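Local structure of acetone carboxylase alpha subunit (Xanthobacter autotrophicus Py2, 5M45) at residues R289-P297 against H402-A410; M534-I542 against R601-E609. The protein is the alpha subunit of acetone carboxylase, a metal-containing member of the hydantoinase B/oxoprolinase family that assembles with chains of another protein. All coordinates share one frame; numbering follows the deposited sequence.

In the fold
Strand 286-297 comes first along the chain and forms an outermost strand of a mixed sheet. Helix 401-422 returns to it about a hundred residues later, and contact 1 closes that loop. Contact 2 follows in series. It closes a shorter loop between the end of strand 532-535 and the segment after strand 598-602, which belong to two different antiparallel sheets. The two loops neither nest nor cross. The centres of the two contacts lie about 17 Å apart, yet the contacts touch. The carboxylate of Asp295 takes probable hydrogen bonds from the backbone N of Gly540 and His541, and the His402 ring packs on Met537. The mixed sheet is thereby tied to the 534-542 loop.

Contact 1: residues R289-P297 against H402-A410; sequences RQVGFVDVP and HFLVSAWTA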
loop_
_atom_site.group_PDB
_atom_site.type_symbol
_atom_site.label_atom_id
_atom_site.label_comp_id
_atom_site.label_asym_id
_atom_site.label_seq_id
_atom_site.Cartn_x
_atom_site.Cartn_y
_atom_site.Cartn_z
ATOM N N ARG A 289 12.798 -35.878 18.454
ATOM C CA ARG A 289 13.636 -34.914 17.749
ATOM C C ARG A 289 13.484 -35.109 16.224
ATOM O O ARG A 289 13.553 -36.226 15.733
ATOM C CB ARG A 289 15.121 -35.053 18.164
ATOM C CG ARG A 289 15.355 -35.036 19.674
ATOM C CD ARG A 289 16.827 -35.277 20.062
ATOM N NE ARG A 289 16.919 -35.511 21.522
ATOM C CZ ARG A 289 16.693 -36.674 22.136
ATOM N NH1 ARG A 289 16.417 -37.820 21.462
ATOM N NH2 ARG A 289 16.789 -36.725 23.445
ATOM N N GLN A 290 13.262 -34.007 15.508
ATOM C CA GLN A 290 13.021 -34.021 14.061
ATOM C C GLN A 290 13.321 -32.648 13.443
ATOM O O GLN A 290 13.520 -31.652 14.174
ATOM C CB GLN A 290 11.593 -34.499 13.730
ATOM C CG GLN A 290 10.463 -33.732 14.435
ATOM C CD GLN A 290 10.221 -34.216 15.891
ATOM O OE1 GLN A 290 9.960 -35.404 16.113
ATOM N NE2 GLN A 290 10.335 -33.303 16.863
ATOM N N VAL A 291 13.370 -32.592 12.105
ATOM C CA VAL A 291 13.764 -31.365 11.399
ATOM C C VAL A 291 13.131 -31.312 9.992
ATOM O O VAL A 291 12.855 -32.362 9.380
ATOM C CB VAL A 291 15.295 -31.217 11.363
ATOM C CG1 VAL A 291 15.944 -32.343 10.600
ATOM C CG2 VAL A 291 15.742 -29.873 10.808
ATOM N N GLY A 292 12.884 -30.093 9.499
ATOM C CA GLY A 292 12.511 -29.858 8.095
ATOM C C GLY A 292 13.319 -28.717 7.466
ATOM O O GLY A 292 13.851 -27.878 8.180
ATOM N N PHE A 293 13.372 -28.713 6.137
ATOM C CA PHE A 293 14.083 -27.730 5.324
ATOM C C PHE A 293 13.254 -27.399 4.049
ATOM O O PHE A 293 12.387 -28.200 3.626
ATOM C CB PHE A 293 15.433 -28.298 4.827
ATOM C CG PHE A 293 16.334 -28.833 5.897
ATOM C CD1 PHE A 293 16.267 -30.174 6.291
ATOM C CD2 PHE A 293 17.290 -28.014 6.490
ATOM C CE1 PHE A 293 17.161 -30.665 7.254
ATOM C CE2 PHE A 293 18.150 -28.507 7.460
ATOM C CZ PHE A 293 18.082 -29.828 7.840
ATOM N N VAL A 294 13.588 -26.262 3.403
ATOM C CA VAL A 294 13.179 -25.977 2.011
ATOM C C VAL A 294 14.120 -24.952 1.330
ATOM O O VAL A 294 14.870 -24.235 2.008
ATOM C CB VAL A 294 11.664 -25.574 1.925
ATOM C CG1 VAL A 294 11.457 -24.090 2.261
ATOM C CG2 VAL A 294 11.045 -25.920 0.561
ATOM N N ASP A 295 14.102 -24.927 -0.004
ATOM C CA ASP A 295 15.030 -24.126 -0.811
ATOM C C ASP A 295 14.509 -22.752 -1.220
ATOM O O ASP A 295 13.320 -22.619 -1.511
ATOM C CB ASP A 295 15.496 -24.905 -2.051
ATOM C CG ASP A 295 14.348 -25.311 -3.018
ATOM O OD1 ASP A 295 13.378 -26.002 -2.593
ATOM O OD2 ASP A 295 14.439 -24.994 -4.237
ATOM N N VAL A 296 15.411 -21.761 -1.242
ATOM C CA VAL A 296 15.158 -20.418 -1.773
ATOM C C VAL A 296 16.244 -20.061 -2.820
ATOM O O VAL A 296 17.239 -19.405 -2.484
ATOM C CB VAL A 296 15.111 -19.377 -0.656
ATOM C CG1 VAL A 296 14.748 -18.006 -1.217
ATOM C CG2 VAL A 296 14.095 -19.778 0.420
ATOM N N PRO A 297 16.031 -20.474 -4.105
ATOM C CA PRO A 297 17.038 -20.264 -5.156
ATOM C C PRO A 297 16.959 -18.865 -5.822
ATOM O O PRO A 297 16.646 -18.748 -7.027
ATOM C CB PRO A 297 16.768 -21.410 -6.137
ATOM C CG PRO A 297 15.324 -21.714 -5.991
ATOM C CD PRO A 297 15.036 -21.491 -4.517
ATOM N N HIS A 402 5.430 -21.251 2.217
ATOM C CA HIS A 402 6.641 -21.979 1.705
ATOM C C HIS A 402 7.486 -22.551 2.856
ATOM O O HIS A 402 7.876 -23.738 2.851
ATOM C CB HIS A 402 7.484 -21.029 0.875
ATOM C CG HIS A 402 8.602 -21.665 0.110
ATOM N ND1 HIS A 402 8.421 -22.732 -0.736
ATOM C CD2 HIS A 402 9.916 -21.341 0.030
ATOM C CE1 HIS A 402 9.577 -23.055 -1.297
ATOM N NE2 HIS A 402 10.502 -22.220 -0.850
ATOM N N PHE A 403 7.707 -21.691 3.868
ATOM C CA PHE A 403 8.404 -22.101 5.092
ATOM C C PHE A 403 7.503 -22.846 6.059
ATOM O O PHE A 403 7.888 -23.889 6.609
ATOM C CB PHE A 403 9.036 -20.866 5.784
ATOM C CG PHE A 403 10.290 -20.319 5.095
ATOM C CD1 PHE A 403 10.731 -20.765 3.826
ATOM C CD2 PHE A 403 11.028 -19.343 5.743
ATOM C CE1 PHE A 403 11.885 -20.232 3.253
ATOM C CE2 PHE A 403 12.164 -18.813 5.179
ATOM C CZ PHE A 403 12.596 -19.251 3.922
ATOM N N LEU A 404 6.304 -22.322 6.286
ATOM C CA LEU A 404 5.388 -22.905 7.285
ATOM C C LEU A 404 5.076 -24.398 7.048
ATOM O O LEU A 404 5.238 -25.217 7.947
ATOM C CB LEU A 404 4.054 -22.105 7.336
ATOM C CG LEU A 404 4.089 -20.664 7.908
ATOM C CD1 LEU A 404 2.739 -19.978 7.721
ATOM C CD2 LEU A 404 4.463 -20.653 9.385
ATOM N N VAL A 405 4.640 -24.738 5.823
ATOM C CA VAL A 405 4.230 -26.134 5.513
ATOM C C VAL A 405 5.433 -27.095 5.530
ATOM O O VAL A 405 5.254 -28.312 5.749
ATOM C CB VAL A 405 3.465 -26.272 4.172
ATOM C CG1 VAL A 405 2.284 -25.317 4.113
ATOM C CG2 VAL A 405 4.373 -26.067 2.975
ATOM N N SER A 406 6.641 -26.533 5.330
ATOM C CA SER A 406 7.878 -27.294 5.296
ATOM C C SER A 406 8.422 -27.580 6.722
ATOM O O SER A 406 9.146 -28.551 6.923
ATOM C CB SER A 406 8.936 -26.526 4.468
ATOM O OG SER A 406 8.568 -26.384 3.094
ATOM N N ALA A 407 8.069 -26.739 7.696
ATOM C CA ALA A 407 8.382 -26.985 9.112
ATOM C C ALA A 407 7.348 -27.867 9.816
ATOM O O ALA A 407 7.721 -28.727 10.613
ATOM C CB ALA A 407 8.512 -25.651 9.837
ATOM N N TRP A 408 6.057 -27.702 9.507
ATOM C CA TRP A 408 4.997 -28.469 10.197
ATOM C C TRP A 408 5.038 -29.982 9.893
ATOM O O TRP A 408 4.692 -30.802 10.766
ATOM C CB TRP A 408 3.600 -27.929 9.902
ATOM C CG TRP A 408 3.321 -26.514 10.339
ATOM C CD1 TRP A 408 3.815 -25.879 11.430
ATOM C CD2 TRP A 408 2.456 -25.569 9.679
ATOM N NE1 TRP A 408 3.337 -24.573 11.491
ATOM C CE2 TRP A 408 2.507 -24.372 10.415
ATOM C CE3 TRP A 408 1.660 -25.625 8.530
ATOM C CZ2 TRP A 408 1.780 -23.242 10.047
ATOM C CZ3 TRP A 408 0.915 -24.495 8.181
ATOM C CH2 TRP A 408 0.997 -23.316 8.921
ATOM N N THR A 409 5.456 -30.354 8.691
ATOM C CA THR A 409 5.451 -31.765 8.267
ATOM C C THR A 409 6.241 -32.696 9.211
ATOM O O THR A 409 5.814 -33.816 9.472
ATOM C CB THR A 409 5.871 -31.928 6.790
ATOM O OG1 THR A 409 5.562 -33.255 6.317
ATOM C CG2 THR A 409 7.341 -31.627 6.605
ATOM N N ALA A 410 7.362 -32.216 9.755
ATOM C CA ALA A 410 8.180 -33.026 10.671
ATOM C C ALA A 410 7.451 -33.390 11.976
ATOM O O ALA A 410 7.725 -34.435 12.557
ATOM C CB ALA A 410 9.480 -32.319 10.979
#
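His402 opens the contact with a hydrogen bond from NE2 to the backbone O of Asp295, 2.9 Å long and nearly straight (168°). The oxygen lies in the ring plane. With CG anti to the backbone N (chi1 -170°), the imidazole reaches the strand edge-on, and CG1 of Val294 sits over one of its faces in a CH-pi contact. The ring is thus held at its edge by a polar bond and covered on one face by a methyl group. Phe403 comes next. CG2 of Val296 meets the edge of its ring, 3.6 Å from CE1, while Val294 CG1 lies 3.7 Å from CD1. Ser406 OG donates to the backbone O of His402 at 2.7 Å, within the helix, so the hydroxyl is satisfied while it rests 3.4 Å from Val294 CB. The backbone O of Ser406 is buried near Gly292 and has no partner in the model. Gly292 lets the backbones close in, with its CA 5.1 Å from Ala407 CA. Ala410 CB ends the contact 3.7 Å from the backbone O of Val291 and also packs on CG of Gln290. Segments 289-297 and 402-410 run roughly antiparallel, their axes at 156°. Strand 313-324 pairs with 286-297 and also touches Phe403, Ser406 and Ala407, helix 349-361 packs on Leu404, Ala407 and Trp408, and a chain of another protein packs on Val291 and Phe293.

Contact 2: residues M534-I542 against R601-E609; sequences MFFMGNGHI and RDKQAITTE
Lys603 reaches across to Gly540 and His541. Its CB lies 3.8 Å from CE1 of the His541 ring. The chain then bends at chi2 and chi3 (-68° and -62°), which carries its end from the His541 ring to the carbonyl of Gly540. CE comes 3.3 Å from the backbone O of Gly540, and NZ donates to that same oxygen at 2.9 Å, from above the carbonyl plane. NZ also bonds Gly557 O and the backbone of a chain of another protein. Ala605 CB packs on Gly540 CA. Further along, Ile606 lies beside Met537, with CG1 3.6 Å from Met537 CE. Thr607 pairs with Phe536 twice: its OG1 accepts from Phe536 N at 3.0 Å (170°), and its N donates to Phe536 O at 3.0 Å. A water joins Thr607 OG1 to Met534 O, and another joins His541 NE2 to Gln604 OE1. His541 ND1 bonds a polar side chain of the other protein. Glu609 OE2 is held by Thr533, and its OE1 by Ser307 of the second subunit. Segment 534-542 offers backbone atoms to all three direct bonds; 601-609 answers with one backbone N, a hydroxyl and an ammonium. That likely positive ammonium is shared among carbonyl oxygens of both proteins, which couples this loop pair to the subunit interface.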
loop_
_atom_site.group_PDB
_atom_site.type_symbol
_atom_site.label_atom_id
_atom_site.label_comp_id
_atom_site.label_asym_id
_atom_site.label_seq_id
_atom_site.Cartn_x
_atom_site.Cartn_y
_atom_site.Cartn_z
ATOM N N MET A 534 3.218 -14.740 -16.496
ATOM C CA MET A 534 3.047 -15.832 -15.529
ATOM C C MET A 534 4.360 -16.135 -14.788
ATOM O O MET A 534 5.447 -15.755 -15.232
ATOM C CB MET A 534 2.513 -17.115 -16.203
ATOM C CG MET A 534 1.265 -16.911 -17.078
ATOM S SD MET A 534 0.529 -18.402 -17.780
ATOM C CE MET A 534 -0.094 -19.224 -16.300
ATOM N N PHE A 535 4.253 -16.830 -13.666
ATOM C CA PHE A 535 5.412 -17.271 -12.884
ATOM C C PHE A 535 5.081 -18.530 -12.058
ATOM O O PHE A 535 3.922 -18.955 -11.975
ATOM C CB PHE A 535 6.005 -16.133 -12.034
ATOM C CG PHE A 535 5.072 -15.556 -10.963
ATOM C CD1 PHE A 535 4.124 -14.569 -11.288
ATOM C CD2 PHE A 535 5.187 -15.955 -9.628
ATOM C CE1 PHE A 535 3.297 -14.013 -10.318
ATOM C CE2 PHE A 535 4.366 -15.409 -8.654
ATOM C CZ PHE A 535 3.429 -14.450 -8.988
ATOM N N PHE A 536 6.146 -19.148 -11.552
ATOM C CA PHE A 536 6.092 -20.395 -10.767
ATOM C C PHE A 536 6.478 -20.132 -9.310
ATOM O O PHE A 536 7.335 -19.271 -9.032
ATOM C CB PHE A 536 7.108 -21.434 -11.360
ATOM C CG PHE A 536 6.758 -21.944 -12.739
ATOM C CD1 PHE A 536 7.152 -21.259 -13.876
ATOM C CD2 PHE A 536 6.066 -23.122 -12.904
ATOM C CE1 PHE A 536 6.841 -21.722 -15.167
ATOM C CE2 PHE A 536 5.745 -23.602 -14.184
ATOM C CZ PHE A 536 6.123 -22.885 -15.328
ATOM N N MET A 537 5.891 -20.878 -8.385
ATOM C CA MET A 537 6.219 -20.787 -6.947
ATOM C C MET A 537 5.965 -22.122 -6.232
ATOM O O MET A 537 4.832 -22.560 -6.105
ATOM C CB MET A 537 5.401 -19.668 -6.256
ATOM C CG MET A 537 5.779 -19.397 -4.786
ATOM S SD MET A 537 7.521 -19.039 -4.489
ATOM C CE MET A 537 8.112 -20.366 -3.425
ATOM N N GLY A 538 7.059 -22.734 -5.759
ATOM C CA GLY A 538 7.052 -24.022 -5.033
ATOM C C GLY A 538 8.469 -24.491 -4.711
ATOM O O GLY A 538 9.458 -23.836 -5.094
ATOM N N ASN A 539 8.576 -25.608 -4.009
ATOM C CA ASN A 539 9.873 -26.212 -3.662
ATOM C C ASN A 539 10.506 -26.850 -4.905
ATOM O O ASN A 539 9.795 -27.413 -5.752
ATOM C CB ASN A 539 9.723 -27.234 -2.521
ATOM C CG ASN A 539 8.846 -28.428 -2.890
ATOM O OD1 ASN A 539 7.750 -28.260 -3.395
ATOM N ND2 ASN A 539 9.341 -29.655 -2.638
ATOM N N GLY A 540 11.819 -26.745 -5.026
ATOM C CA GLY A 540 12.568 -27.199 -6.211
ATOM C C GLY A 540 13.657 -28.189 -5.899
ATOM O O GLY A 540 13.490 -29.427 -6.072
ATOM N N HIS A 541 14.765 -27.655 -5.400
ATOM C CA HIS A 541 15.935 -28.476 -5.051
ATOM C C HIS A 541 15.771 -29.424 -3.840
ATOM O O HIS A 541 16.539 -30.394 -3.721
ATOM C CB HIS A 541 17.156 -27.570 -4.816
ATOM C CG HIS A 541 17.533 -26.711 -5.981
ATOM N ND1 HIS A 541 18.046 -27.222 -7.144
ATOM C CD2 HIS A 541 17.497 -25.365 -6.147
ATOM C CE1 HIS A 541 18.314 -26.231 -7.982
ATOM N NE2 HIS A 541 17.949 -25.096 -7.407
ATOM N N ILE A 542 14.806 -29.147 -2.959
ATOM C CA ILE A 542 14.610 -29.858 -1.685
ATOM C C ILE A 542 13.152 -30.342 -1.573
ATOM O O ILE A 542 12.215 -29.578 -1.841
ATOM C CB ILE A 542 14.939 -28.927 -0.497
ATOM C CG1 ILE A 542 16.441 -28.619 -0.484
ATOM C CG2 ILE A 542 14.542 -29.550 0.849
ATOM C CD1 ILE A 542 16.901 -27.529 0.489
ATOM N N ARG A 601 12.933 -26.052 -19.244
ATOM C CA ARG A 601 12.710 -27.302 -18.522
ATOM C C ARG A 601 13.887 -27.481 -17.557
ATOM O O ARG A 601 15.002 -27.822 -18.003
ATOM C CB ARG A 601 12.620 -28.491 -19.509
ATOM C CG ARG A 601 12.596 -29.875 -18.866
ATOM C CD ARG A 601 12.564 -31.030 -19.861
ATOM N NE ARG A 601 11.266 -31.220 -20.532
ATOM C CZ ARG A 601 10.191 -31.800 -20.011
ATOM N NH1 ARG A 601 9.103 -31.920 -20.746
ATOM N NH2 ARG A 601 10.166 -32.239 -18.756
ATOM N N ASP A 602 13.670 -27.210 -16.272
ATOM C CA ASP A 602 14.789 -27.142 -15.316
ATOM C C ASP A 602 14.303 -27.214 -13.876
ATOM O O ASP A 602 13.088 -27.334 -13.647
ATOM C CB ASP A 602 15.654 -25.883 -15.577
ATOM C CG ASP A 602 14.903 -24.577 -15.386
ATOM O OD1 ASP A 602 13.889 -24.503 -14.676
ATOM O OD2 ASP A 602 15.345 -23.551 -15.953
ATOM N N LYS A 603 15.241 -27.121 -12.912
ATOM C CA LYS A 603 14.904 -27.150 -11.479
ATOM C C LYS A 603 14.434 -25.820 -10.850
ATOM O O LYS A 603 14.188 -25.768 -9.644
ATOM C CB LYS A 603 16.082 -27.679 -10.653
ATOM C CG LYS A 603 16.435 -29.166 -10.873
ATOM C CD LYS A 603 15.375 -30.114 -10.362
ATOM C CE LYS A 603 15.118 -30.035 -8.834
ATOM N NZ LYS A 603 14.126 -31.052 -8.381
ATOM N N GLN A 604 14.272 -24.766 -11.634
ATOM C CA GLN A 604 13.983 -23.454 -11.079
ATOM C C GLN A 604 12.469 -23.294 -10.802
ATOM O O GLN A 604 11.705 -22.793 -11.626
ATOM C CB GLN A 604 14.543 -22.362 -12.023
ATOM C CG GLN A 604 14.558 -20.956 -11.444
ATOM C CD GLN A 604 15.366 -20.858 -10.174
ATOM O OE1 GLN A 604 16.362 -21.543 -10.019
ATOM N NE2 GLN A 604 14.948 -19.990 -9.256
ATOM N N ALA A 605 12.055 -23.766 -9.631
ATOM C CA ALA A 605 10.633 -23.838 -9.275
ATOM C C ALA A 605 10.062 -22.544 -8.694
ATOM O O ALA A 605 8.880 -22.487 -8.356
ATOM C CB ALA A 605 10.404 -25.014 -8.327
ATOM N N ILE A 606 10.909 -21.537 -8.558
ATOM C CA ILE A 606 10.542 -20.158 -8.167
ATOM C C ILE A 606 11.035 -19.181 -9.234
ATOM O O ILE A 606 12.216 -19.177 -9.589
ATOM C CB ILE A 606 11.214 -19.696 -6.855
ATOM C CG1 ILE A 606 10.822 -20.602 -5.730
ATOM C CG2 ILE A 606 10.776 -18.243 -6.540
ATOM C CD1 ILE A 606 11.542 -20.281 -4.412
ATOM N N THR A 607 10.114 -18.364 -9.744
ATOM C CA THR A 607 10.437 -17.317 -10.702
ATOM C C THR A 607 9.624 -16.042 -10.410
ATOM O O THR A 607 8.657 -16.076 -9.656
ATOM C CB THR A 607 10.176 -17.738 -12.167
ATOM O OG1 THR A 607 8.778 -17.973 -12.370
ATOM C CG2 THR A 607 10.966 -18.981 -12.577
ATOM N N THR A 608 10.048 -14.930 -11.011
ATOM C CA THR A 608 9.243 -13.713 -11.083
ATOM C C THR A 608 8.584 -13.651 -12.458
ATOM O O THR A 608 8.970 -14.399 -13.374
ATOM C CB THR A 608 10.087 -12.433 -10.850
ATOM O OG1 THR A 608 11.197 -12.371 -11.773
ATOM C CG2 THR A 608 10.616 -12.439 -9.411
ATOM N N GLU A 609 7.631 -12.752 -12.603
ATOM C CA GLU A 609 6.786 -12.680 -13.797
ATOM C C GLU A 609 7.577 -12.582 -15.128
ATOM O O GLU A 609 8.588 -11.872 -15.216
ATOM C CB GLU A 609 5.678 -11.606 -13.668
ATOM C CG GLU A 609 6.064 -10.150 -13.831
ATOM C CD GLU A 609 4.872 -9.169 -13.605
ATOM O OE1 GLU A 609 5.070 -8.154 -12.886
ATOM O OE2 GLU A 609 3.753 -9.378 -14.137
HETATM O O HOH W 1 8.173 -17.170 -15.029
HETATM O O HOH W 2 18.518 -22.718 -8.818
#